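Local coordinates for protein putative polyketide synthase (Brevibacillus brevis, PDB 6HP2) that is the O-methyltransferase domain of a trans-AT polyketide synthase, binding S-adenosyl-L-homocysteine and probably methylating an intermediate on the way to the antibiotic bacillaene, at residues E82-V86 with Y316-L320; W224-L228 with C303-A307; S58-L64 with D251-Y257. All coordinates share one frame. Residues are numbered along the deposited sequence.

Contact 1. Residues E82-V86 with Y316-L320; sequences EMRQV and YPEAL. With SAH (S-adenosyl-L-homocysteine), chain B.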
loop_
_atom_site.group_PDB
_atom_site.type_symbol
_atom_site.label_atom_id
_atom_site.label_comp_id
_atom_site.label_asym_id
_atom_site.label_seq_id
_atom_site.Cartn_x
_atom_site.Cartn_y
_atom_site.Cartn_z
ATOM N N GLU A 82 -8.223 6.303 -6.455
ATOM C CA GLU A 82 -8.030 5.730 -7.786
ATOM C C GLU A 82 -6.974 4.630 -7.739
ATOM O O GLU A 82 -7.146 3.552 -8.310
ATOM C CB GLU A 82 -7.606 6.830 -8.749
ATOM C CG GLU A 82 -7.230 6.290 -10.175
ATOM C CD GLU A 82 -6.451 7.336 -10.965
ATOM O OE1 GLU A 82 -7.133 8.168 -11.587
ATOM O OE2 GLU A 82 -5.173 7.344 -10.921
ATOM N N MET A 83 -5.851 4.906 -7.085
ATOM C CA MET A 83 -4.777 3.919 -7.002
ATOM C C MET A 83 -5.232 2.637 -6.326
ATOM O O MET A 83 -4.905 1.533 -6.763
ATOM C CB MET A 83 -3.594 4.488 -6.246
ATOM C CG MET A 83 -2.430 3.507 -6.138
ATOM S SD MET A 83 -0.904 4.303 -5.487
ATOM C CE MET A 83 -1.354 4.796 -3.850
ATOM N N ARG A 84 -5.941 2.757 -5.223
ATOM C CA ARG A 84 -6.501 1.572 -4.563
ATOM C C ARG A 84 -7.490 0.840 -5.459
ATOM O O ARG A 84 -7.550 -0.390 -5.434
ATOM C CB ARG A 84 -7.152 2.007 -3.250
ATOM C CG ARG A 84 -6.129 2.304 -2.178
ATOM C CD ARG A 84 -6.814 2.945 -0.947
ATOM N NE ARG A 84 -5.953 2.861 0.233
ATOM C CZ ARG A 84 -4.899 3.651 0.444
ATOM N NH1 ARG A 84 -4.529 4.572 -0.473
ATOM N NH2 ARG A 84 -4.212 3.492 1.550
ATOM N N GLN A 85 -8.261 1.572 -6.272
ATOM C CA GLN A 85 -9.168 0.897 -7.187
ATOM C C GLN A 85 -8.393 0.028 -8.166
ATOM O O GLN A 85 -8.816 -1.091 -8.495
ATOM C CB GLN A 85 -10.038 1.885 -7.980
ATOM C CG GLN A 85 -11.064 2.649 -7.098
ATOM C CD GLN A 85 -11.798 3.697 -7.870
ATOM O OE1 GLN A 85 -11.267 4.225 -8.842
ATOM N NE2 GLN A 85 -13.023 4.015 -7.457
ATOM N N VAL A 86 -7.271 0.533 -8.668
ATOM C CA VAL A 86 -6.446 -0.278 -9.572
ATOM C C VAL A 86 -5.914 -1.481 -8.817
ATOM O O VAL A 86 -5.858 -2.573 -9.342
ATOM C CB VAL A 86 -5.314 0.548 -10.207
ATOM C CG1 VAL A 86 -4.383 -0.346 -11.126
ATOM C CG2 VAL A 86 -5.939 1.676 -11.111
ATOM N N TYR A 316 1.267 1.907 -14.896
ATOM C CA TYR A 316 -0.015 2.221 -14.248
ATOM C C TYR A 316 -1.075 2.823 -15.186
ATOM O O TYR A 316 -2.258 2.513 -15.056
ATOM C CB TYR A 316 0.252 3.114 -13.026
ATOM C CG TYR A 316 -0.962 3.580 -12.264
ATOM C CD1 TYR A 316 -1.563 2.765 -11.319
ATOM C CD2 TYR A 316 -1.476 4.855 -12.452
ATOM C CE1 TYR A 316 -2.661 3.192 -10.603
ATOM C CE2 TYR A 316 -2.574 5.293 -11.739
ATOM C CZ TYR A 316 -3.160 4.456 -10.815
ATOM O OH TYR A 316 -4.253 4.875 -10.097
ATOM N N PRO A 317 -0.630 3.723 -16.123
ATOM C CA PRO A 317 -1.676 4.229 -17.017
ATOM C C PRO A 317 -2.340 3.136 -17.817
ATOM O O PRO A 317 -3.540 3.245 -18.104
ATOM C CB PRO A 317 -0.939 5.188 -17.945
ATOM C CG PRO A 317 0.297 5.626 -17.090
ATOM C CD PRO A 317 0.678 4.366 -16.379
ATOM N N GLU A 318 -1.595 2.071 -18.142
ATOM C CA GLU A 318 -2.169 0.972 -18.921
ATOM C C GLU A 318 -3.135 0.182 -18.066
ATOM O O GLU A 318 -4.232 -0.156 -18.524
ATOM C CB GLU A 318 -1.075 0.055 -19.479
ATOM C CG GLU A 318 -1.597 -1.182 -20.206
ATOM C CD GLU A 318 -0.497 -2.209 -20.511
ATOM O OE1 GLU A 318 0.643 -1.801 -20.848
ATOM O OE2 GLU A 318 -0.772 -3.420 -20.395
ATOM N N ALA A 319 -2.742 -0.119 -16.819
ATOM C CA ALA A 319 -3.630 -0.800 -15.880
ATOM C C ALA A 319 -4.858 0.041 -15.530
ATOM O O ALA A 319 -5.973 -0.497 -15.380
ATOM C CB ALA A 319 -2.859 -1.154 -14.613
ATOM N N LEU A 320 -4.663 1.343 -15.314
ATOM C CA LEU A 320 -5.782 2.236 -15.037
ATOM C C LEU A 320 -6.757 2.259 -16.205
ATOM O O LEU A 320 -7.974 2.157 -16.020
ATOM C CB LEU A 320 -5.260 3.649 -14.769
ATOM C CG LEU A 320 -6.234 4.778 -14.571
ATOM C CD1 LEU A 320 -7.176 4.540 -13.355
ATOM C CD2 LEU A 320 -5.438 6.106 -14.413
HETATM N N SAH B . -2.044 1.062 4.863
HETATM C CA SAH B . -2.397 2.324 5.506
HETATM C CB SAH B . -1.250 2.885 6.336
HETATM C CG SAH B . 0.106 2.916 5.655
HETATM S SD SAH B . 1.326 3.794 6.675
HETATM C C SAH B . -2.820 3.288 4.425
HETATM O O SAH B . -3.197 4.424 4.716
HETATM O OXT SAH B . -2.801 2.923 3.254
HETATM C "C5'" SAH B . 2.224 2.345 7.277
HETATM C "C4'" SAH B . 1.400 1.520 8.263
HETATM O "O4'" SAH B . 2.134 0.313 8.570
HETATM C "C3'" SAH B . 1.260 2.241 9.644
HETATM O "O3'" SAH B . -0.104 2.018 10.035
HETATM C "C2'" SAH B . 2.222 1.530 10.595
HETATM O "O2'" SAH B . 1.833 1.516 11.936
HETATM C "C1'" SAH B . 2.211 0.115 9.975
HETATM N N9 SAH B . 3.346 -0.742 10.308
HETATM C C8 SAH B . 4.676 -0.508 10.102
HETATM N N7 SAH B . 5.335 -1.551 10.617
HETATM C C5 SAH B . 4.443 -2.457 11.084
HETATM C C6 SAH B . 4.559 -3.692 11.709
HETATM N N6 SAH B . 5.717 -4.312 11.934
HETATM N N1 SAH B . 3.425 -4.369 12.050
HETATM C C2 SAH B . 2.176 -3.800 11.878
HETATM N N3 SAH B . 2.077 -2.566 11.289
HETATM C C4 SAH B . 3.187 -1.899 10.946
#
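At the centre of this helix-helix contact the two methyls of V86 reach across to the first turn of helix 316-326. V86 CG2 lies 3.6 Å from Y316 CE1 and 3.8 Å from L320 CD1, while V86 CG1 meets A319 CB at 3.9 Å. One valine thus fills the space between a ring, a leucine and an alanine on the second helix. One turn earlier, the aliphatic part of E82 extends the apolar patch, with E82 CG 3.6 Å from L320 CD1. The Y316 ring reaches obliquely toward helix 70-88 until its hydroxyl comes within 3.3 Å (Y316 OH to M83 CA) of the backbone. There it donates a hydrogen bond to the carboxylate of E82, Y316 OH to E82 OE2 at 2.8 Å, which closes the polar edge. The short helix segments cross steeply, at 75°, with their axes 10.6 Å apart. The CA-to-CB bond of R84 points away from this interface; R84 belongs to the S-adenosyl-L-homocysteine site, and its NE forms a salt bridge with D109, so helix 70-88 has one side on the SAH pocket and another on the C-terminal helix. Both helices pack on the Rossmann-like sheet of a class I methyltransferase. M83, V86 and Y316 touch L288 of strand 284-293, V86, Y316 and A319 touch I239 of strand 233-240, and the backbone of Y316 is hydrogen-bonded to D240.

Contact 2. Residues W224-L228 with C303-A307; sequences WIELL and CEWNA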
loop_
_atom_site.group_PDB
_atom_site.type_symbol
_atom_site.label_atom_id
_atom_site.label_comp_id
_atom_site.label_asym_id
_atom_site.label_seq_id
_atom_site.Cartn_x
_atom_site.Cartn_y
_atom_site.Cartn_z
ATOM N N TRP A 224 13.226 -9.622 -3.891
ATOM C CA TRP A 224 11.778 -9.784 -3.923
ATOM C C TRP A 224 11.378 -11.092 -4.580
ATOM O O TRP A 224 10.499 -11.811 -4.088
ATOM C CB TRP A 224 11.148 -8.610 -4.689
ATOM C CG TRP A 224 10.768 -7.453 -3.851
ATOM C CD1 TRP A 224 11.300 -6.212 -3.875
ATOM C CD2 TRP A 224 9.642 -7.386 -2.966
ATOM N NE1 TRP A 224 10.606 -5.379 -3.025
ATOM C CE2 TRP A 224 9.590 -6.081 -2.447
ATOM C CE3 TRP A 224 8.692 -8.324 -2.546
ATOM C CZ2 TRP A 224 8.642 -5.669 -1.497
ATOM C CZ3 TRP A 224 7.725 -7.903 -1.598
ATOM C CH2 TRP A 224 7.712 -6.589 -1.111
ATOM N N ILE A 225 12.060 -11.440 -5.667
ATOM C CA ILE A 225 11.825 -12.703 -6.345
ATOM C C ILE A 225 11.963 -13.865 -5.373
ATOM O O ILE A 225 11.102 -14.762 -5.298
ATOM C CB ILE A 225 12.808 -12.837 -7.520
ATOM C CG1 ILE A 225 12.439 -11.836 -8.615
ATOM C CG2 ILE A 225 12.894 -14.342 -8.015
ATOM C CD1 ILE A 225 13.530 -11.761 -9.739
ATOM N N GLU A 226 13.073 -13.893 -4.660
ATOM C CA GLU A 226 13.391 -14.980 -3.740
ATOM C C GLU A 226 12.577 -14.946 -2.448
ATOM O O GLU A 226 12.210 -16.011 -1.919
ATOM C CB GLU A 226 14.882 -14.937 -3.440
ATOM C CG GLU A 226 15.727 -15.285 -4.681
ATOM C CD GLU A 226 17.235 -15.004 -4.496
ATOM O OE1 GLU A 226 17.692 -14.606 -3.394
ATOM O OE2 GLU A 226 17.943 -15.118 -5.503
ATOM N N LEU A 227 12.312 -13.751 -1.931
ATOM C CA LEU A 227 11.512 -13.622 -0.724
ATOM C C LEU A 227 10.108 -14.175 -0.962
ATOM O O LEU A 227 9.585 -14.957 -0.165
ATOM C CB LEU A 227 11.435 -12.159 -0.301
ATOM C CG LEU A 227 10.480 -11.795 0.849
ATOM C CD1 LEU A 227 10.957 -12.485 2.121
ATOM C CD2 LEU A 227 10.417 -10.283 1.034
ATOM N N LEU A 228 9.485 -13.773 -2.062
ATOM C CA LEU A 228 8.156 -14.273 -2.385
ATOM C C LEU A 228 8.190 -15.765 -2.663
ATOM O O LEU A 228 7.417 -16.506 -2.069
ATOM C CB LEU A 228 7.567 -13.529 -3.579
ATOM C CG LEU A 228 7.384 -12.052 -3.382
ATOM C CD1 LEU A 228 6.846 -11.426 -4.672
ATOM C CD2 LEU A 228 6.429 -11.726 -2.236
ATOM N N CYS A 303 10.616 -18.781 -8.695
ATOM C CA CYS A 303 11.593 -17.718 -8.977
ATOM C C CYS A 303 11.547 -17.298 -10.431
ATOM O O CYS A 303 11.548 -16.108 -10.745
ATOM C CB CYS A 303 13.014 -18.184 -8.631
ATOM S SG CYS A 303 13.275 -18.188 -6.859
ATOM N N GLU A 304 11.481 -18.272 -11.339
ATOM C CA GLU A 304 11.480 -17.952 -12.755
ATOM C C GLU A 304 10.212 -17.216 -13.128
ATOM O O GLU A 304 10.249 -16.263 -13.917
ATOM C CB GLU A 304 11.638 -19.246 -13.593
ATOM C CG GLU A 304 12.983 -19.890 -13.314
ATOM C CD GLU A 304 13.184 -21.188 -14.079
ATOM O OE1 GLU A 304 14.362 -21.566 -14.274
ATOM O OE2 GLU A 304 12.159 -21.809 -14.474
ATOM N N TRP A 305 9.082 -17.599 -12.524
ATOM C CA TRP A 305 7.852 -16.862 -12.792
ATOM C C TRP A 305 7.967 -15.421 -12.305
ATOM O O TRP A 305 7.635 -14.456 -13.017
ATOM C CB TRP A 305 6.698 -17.559 -12.098
ATOM C CG TRP A 305 5.378 -16.954 -12.394
ATOM C CD1 TRP A 305 4.770 -15.947 -11.737
ATOM C CD2 TRP A 305 4.528 -17.296 -13.508
ATOM N NE1 TRP A 305 3.566 -15.669 -12.332
ATOM C CE2 TRP A 305 3.399 -16.475 -13.431
ATOM C CE3 TRP A 305 4.624 -18.218 -14.563
ATOM C CZ2 TRP A 305 2.351 -16.546 -14.364
ATOM C CZ3 TRP A 305 3.583 -18.292 -15.485
ATOM C CH2 TRP A 305 2.466 -17.461 -15.377
ATOM N N ASN A 306 8.429 -15.246 -11.078
ATOM C CA ASN A 306 8.513 -13.889 -10.532
ATOM C C ASN A 306 9.487 -13.024 -11.321
ATOM O O ASN A 306 9.227 -11.831 -11.541
ATOM C CB ASN A 306 8.886 -13.975 -9.068
ATOM C CG ASN A 306 7.747 -14.555 -8.211
ATOM O OD1 ASN A 306 6.573 -14.582 -8.617
ATOM N ND2 ASN A 306 8.099 -15.037 -7.031
ATOM N N ALA A 307 10.612 -13.614 -11.770
ATOM C CA ALA A 307 11.593 -12.837 -12.501
ATOM C C ALA A 307 11.008 -12.355 -13.817
ATOM O O ALA A 307 11.283 -11.235 -14.249
ATOM C CB ALA A 307 12.839 -13.681 -12.758
#
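I225 spreads its side chain over one side of helix 299-310, with CG2 3.9 Å from C303 CB and CD1 3.6 Å from A307 CB. It spans residues one helical turn apart and is the most heavily covered residue of the contact. The two helices pack beside strand 233-240 in the Rossmann-like fold of class I methyltransferases: helix 221-230 leads into strand 233-240, and helix 299-310 follows strand 284-293. Their segments run roughly antiparallel, at 138°, with axes 8.8 Å apart. The backbones come closest at I225 and N306, whose CA atoms are 5.5 Å apart. N306 turns its amide into the gap, where ND2 gives a weak hydrogen bond to I225 O (3.5 Å, 162° at the hydrogen). The main partners of that amide lie on strand 233-240: OD1 accepts from the backbone N of I235, and ND2 also bonds to the carbonyl of L233. With W305 NE1 bonded to the I235 carbonyl, helix 299-310 is tied to the start of the strand. On the other helix, W224 and L227 take no part in the contact and pack on F183 of helix 179-188, and W224 also meets F289. L228 lies at the inner edge of the interface, where its CB packs 3.8 Å from N306 ND2.

Contact 3. Residues S58-L64 with D251-Y257; sequences SMSRVIL and DPDVEQY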
loop_
_atom_site.group_PDB
_atom_site.type_symbol
_atom_site.label_atom_id
_atom_site.label_comp_id
_atom_site.label_asym_id
_atom_site.label_seq_id
_atom_site.Cartn_x
_atom_site.Cartn_y
_atom_site.Cartn_z
ATOM N N SER A 58 1.689 22.157 -4.782
ATOM C CA SER A 58 2.712 21.756 -3.833
ATOM C C SER A 58 2.109 20.745 -2.881
ATOM O O SER A 58 1.295 21.109 -2.011
ATOM C CB SER A 58 3.236 22.961 -3.052
ATOM O OG SER A 58 4.003 22.530 -1.949
ATOM N N MET A 59 2.508 19.487 -3.046
ATOM C CA MET A 59 1.988 18.420 -2.213
ATOM C C MET A 59 2.315 18.663 -0.751
ATOM O O MET A 59 1.493 18.373 0.103
ATOM C CB MET A 59 2.546 17.065 -2.661
ATOM C CG MET A 59 1.979 15.888 -1.883
ATOM S SD MET A 59 0.194 15.688 -2.261
ATOM C CE MET A 59 0.304 15.003 -3.913
ATOM N N SER A 60 3.517 19.173 -0.438
ATOM C CA SER A 60 3.883 19.374 0.965
ATOM C C SER A 60 2.960 20.405 1.622
ATOM O O SER A 60 2.592 20.263 2.786
ATOM C CB SER A 60 5.355 19.825 1.078
ATOM O OG SER A 60 5.585 20.986 0.320
ATOM N N ARG A 61 2.623 21.484 0.906
ATOM C CA ARG A 61 1.682 22.472 1.448
ATOM C C ARG A 61 0.318 21.846 1.715
ATOM O O ARG A 61 -0.273 22.037 2.781
ATOM C CB ARG A 61 1.548 23.619 0.481
ATOM C CG ARG A 61 2.713 24.616 0.569
ATOM C CD ARG A 61 2.603 25.717 -0.470
ATOM N NE ARG A 61 3.746 26.626 -0.401
ATOM C CZ ARG A 61 4.959 26.350 -0.874
ATOM N NH1 ARG A 61 5.208 25.178 -1.444
ATOM N NH2 ARG A 61 5.931 27.247 -0.770
ATOM N N VAL A 62 -0.156 21.026 0.784
ATOM C CA VAL A 62 -1.480 20.437 0.897
ATOM C C VAL A 62 -1.539 19.408 2.019
ATOM O O VAL A 62 -2.530 19.350 2.759
ATOM C CB VAL A 62 -1.883 19.808 -0.448
ATOM C CG1 VAL A 62 -3.175 19.070 -0.279
ATOM C CG2 VAL A 62 -1.996 20.902 -1.494
ATOM N N ILE A 63 -0.506 18.557 2.128
ATOM C CA ILE A 63 -0.497 17.504 3.128
ATOM C C ILE A 63 -0.256 18.078 4.513
ATOM O O ILE A 63 -0.844 17.616 5.494
ATOM C CB ILE A 63 0.550 16.435 2.781
ATOM C CG1 ILE A 63 0.176 15.704 1.495
ATOM C CG2 ILE A 63 0.692 15.484 3.947
ATOM C CD1 ILE A 63 -1.182 15.024 1.541
ATOM N N LEU A 64 0.640 19.050 4.627
ATOM C CA LEU A 64 1.053 19.563 5.934
ATOM C C LEU A 64 0.171 20.691 6.442
ATOM O O LEU A 64 0.332 21.111 7.595
ATOM C CB LEU A 64 2.515 20.052 5.878
ATOM C CG LEU A 64 3.580 18.984 5.572
ATOM C CD1 LEU A 64 5.004 19.637 5.596
ATOM C CD2 LEU A 64 3.502 17.807 6.565
ATOM N N ASP A 251 7.824 18.973 -6.272
ATOM C CA ASP A 251 7.596 20.002 -5.264
ATOM C C ASP A 251 8.891 20.792 -5.188
ATOM O O ASP A 251 9.643 20.702 -4.213
ATOM C CB ASP A 251 7.244 19.355 -3.925
ATOM C CG ASP A 251 6.402 20.235 -3.010
ATOM O OD1 ASP A 251 6.160 21.427 -3.303
ATOM O OD2 ASP A 251 5.984 19.688 -1.961
ATOM N N PRO A 252 9.174 21.606 -6.206
ATOM C CA PRO A 252 10.548 22.131 -6.350
ATOM C C PRO A 252 11.040 22.962 -5.166
ATOM O O PRO A 252 12.249 23.020 -4.934
ATOM C CB PRO A 252 10.474 22.962 -7.644
ATOM C CG PRO A 252 9.012 23.252 -7.862
ATOM C CD PRO A 252 8.243 22.132 -7.225
ATOM N N ASP A 253 10.161 23.591 -4.396
ATOM C CA ASP A 253 10.588 24.401 -3.261
ATOM C C ASP A 253 10.482 23.672 -1.922
ATOM O O ASP A 253 10.660 24.300 -0.870
ATOM C CB ASP A 253 9.761 25.688 -3.189
ATOM C CG ASP A 253 8.297 25.407 -2.911
ATOM O OD1 ASP A 253 7.720 24.519 -3.587
ATOM O OD2 ASP A 253 7.730 26.051 -2.007
ATOM N N VAL A 254 10.232 22.364 -1.931
ATOM C CA VAL A 254 9.852 21.674 -0.711
ATOM C C VAL A 254 10.949 21.797 0.339
ATOM O O VAL A 254 10.668 22.061 1.510
ATOM C CB VAL A 254 9.477 20.203 -1.022
ATOM C CG1 VAL A 254 10.681 19.431 -1.521
ATOM C CG2 VAL A 254 8.902 19.558 0.209
ATOM N N GLU A 255 12.211 21.675 -0.062
ATOM C CA GLU A 255 13.283 21.662 0.922
ATOM C C GLU A 255 13.355 22.994 1.656
ATOM O O GLU A 255 13.511 23.025 2.881
ATOM C CB GLU A 255 14.612 21.345 0.244
ATOM C CG GLU A 255 14.621 20.004 -0.469
ATOM C CD GLU A 255 16.013 19.434 -0.636
ATOM O OE1 GLU A 255 16.856 20.091 -1.285
ATOM O OE2 GLU A 255 16.268 18.332 -0.104
ATOM N N GLN A 256 13.211 24.106 0.923
ATOM C CA GLN A 256 13.082 25.415 1.552
ATOM C C GLN A 256 11.819 25.495 2.397
ATOM O O GLN A 256 11.846 25.977 3.542
ATOM C CB GLN A 256 13.066 26.508 0.481
ATOM C CG GLN A 256 14.433 26.880 -0.060
ATOM C CD GLN A 256 15.234 27.709 0.930
ATOM O OE1 GLN A 256 14.813 28.794 1.337
ATOM N NE2 GLN A 256 16.392 27.197 1.329
ATOM N N TYR A 257 10.697 25.035 1.844
ATOM C CA TYR A 257 9.416 25.183 2.518
ATOM C C TYR A 257 9.448 24.545 3.900
ATOM O O TYR A 257 9.093 25.185 4.891
ATOM C CB TYR A 257 8.290 24.572 1.671
ATOM C CG TYR A 257 6.945 24.545 2.388
ATOM C CD1 TYR A 257 6.284 25.707 2.681
ATOM C CD2 TYR A 257 6.335 23.333 2.737
ATOM C CE1 TYR A 257 5.065 25.702 3.346
ATOM C CE2 TYR A 257 5.118 23.303 3.374
ATOM C CZ TYR A 257 4.488 24.513 3.699
ATOM O OH TYR A 257 3.270 24.529 4.352
#
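The carboxylate of D253 takes both terminal nitrogens of R61 in a salt bridge, with R61 NH2 to D253 OD2 modelled at a very short 2.5 Å and R61 NH1 to D253 OD2 at 2.7 Å; D253 is poorly ordered. Better defined is D251, whose carboxylate receives S58 OG on OD1 (2.8 Å) and both S60 N (2.9 Å) and S60 OG (2.7 Å) on OD2, so it takes the S60 backbone NH and two serine hydroxyls at the N-terminal end of helix 59-64. S58 itself is the N-cap, its OG accepting a weak bond from R61 N at 3.3 Å. D251 opens a type I turn closed by V254 N to D251 O (2.9 Å), which leads into helix 254-258. Both short helices are additions to the Rossmann-like methyltransferase core: one is N-terminal, the other sits in the insertion between strands 233-240 and 284-293. The same R61 guanidinium also lies flat on Y257 as an off-centre cation-pi pair, R61 CZ lying 4.4 Å from the ring centroid, while R61 CG makes a CH-pi contact over the same ring. L64 CD1 touches Y257 CE2 at 4.3 Å; L64 then continues onto V265 and L268 of helix 263-281, and M59 onto Y269.

Along the chain the segments run 58-64, 82-86, 224-228, 251-257, 303-307, 316-320: contact 2 is nested inside contact 1, and contact 3 crosses both. Contacts 1 and 2 share strands 233-240 and 284-293 but use opposite faces of the sheet, as the adjacent L288 and F289 turn to contact 1 and to W224 respectively; their centres are about 23 Å apart. Contact 3 lies about 25 Å from contact 1 and about 37 Å from contact 2, centre to centre, and is linked to contact 1 along the chain, helix 59-64 preceding helix 70-88, without touching it. N-terminal, inserted and C-terminal elements are thus arranged around one sheet, and contact 1 includes a residue of the SAH pocket.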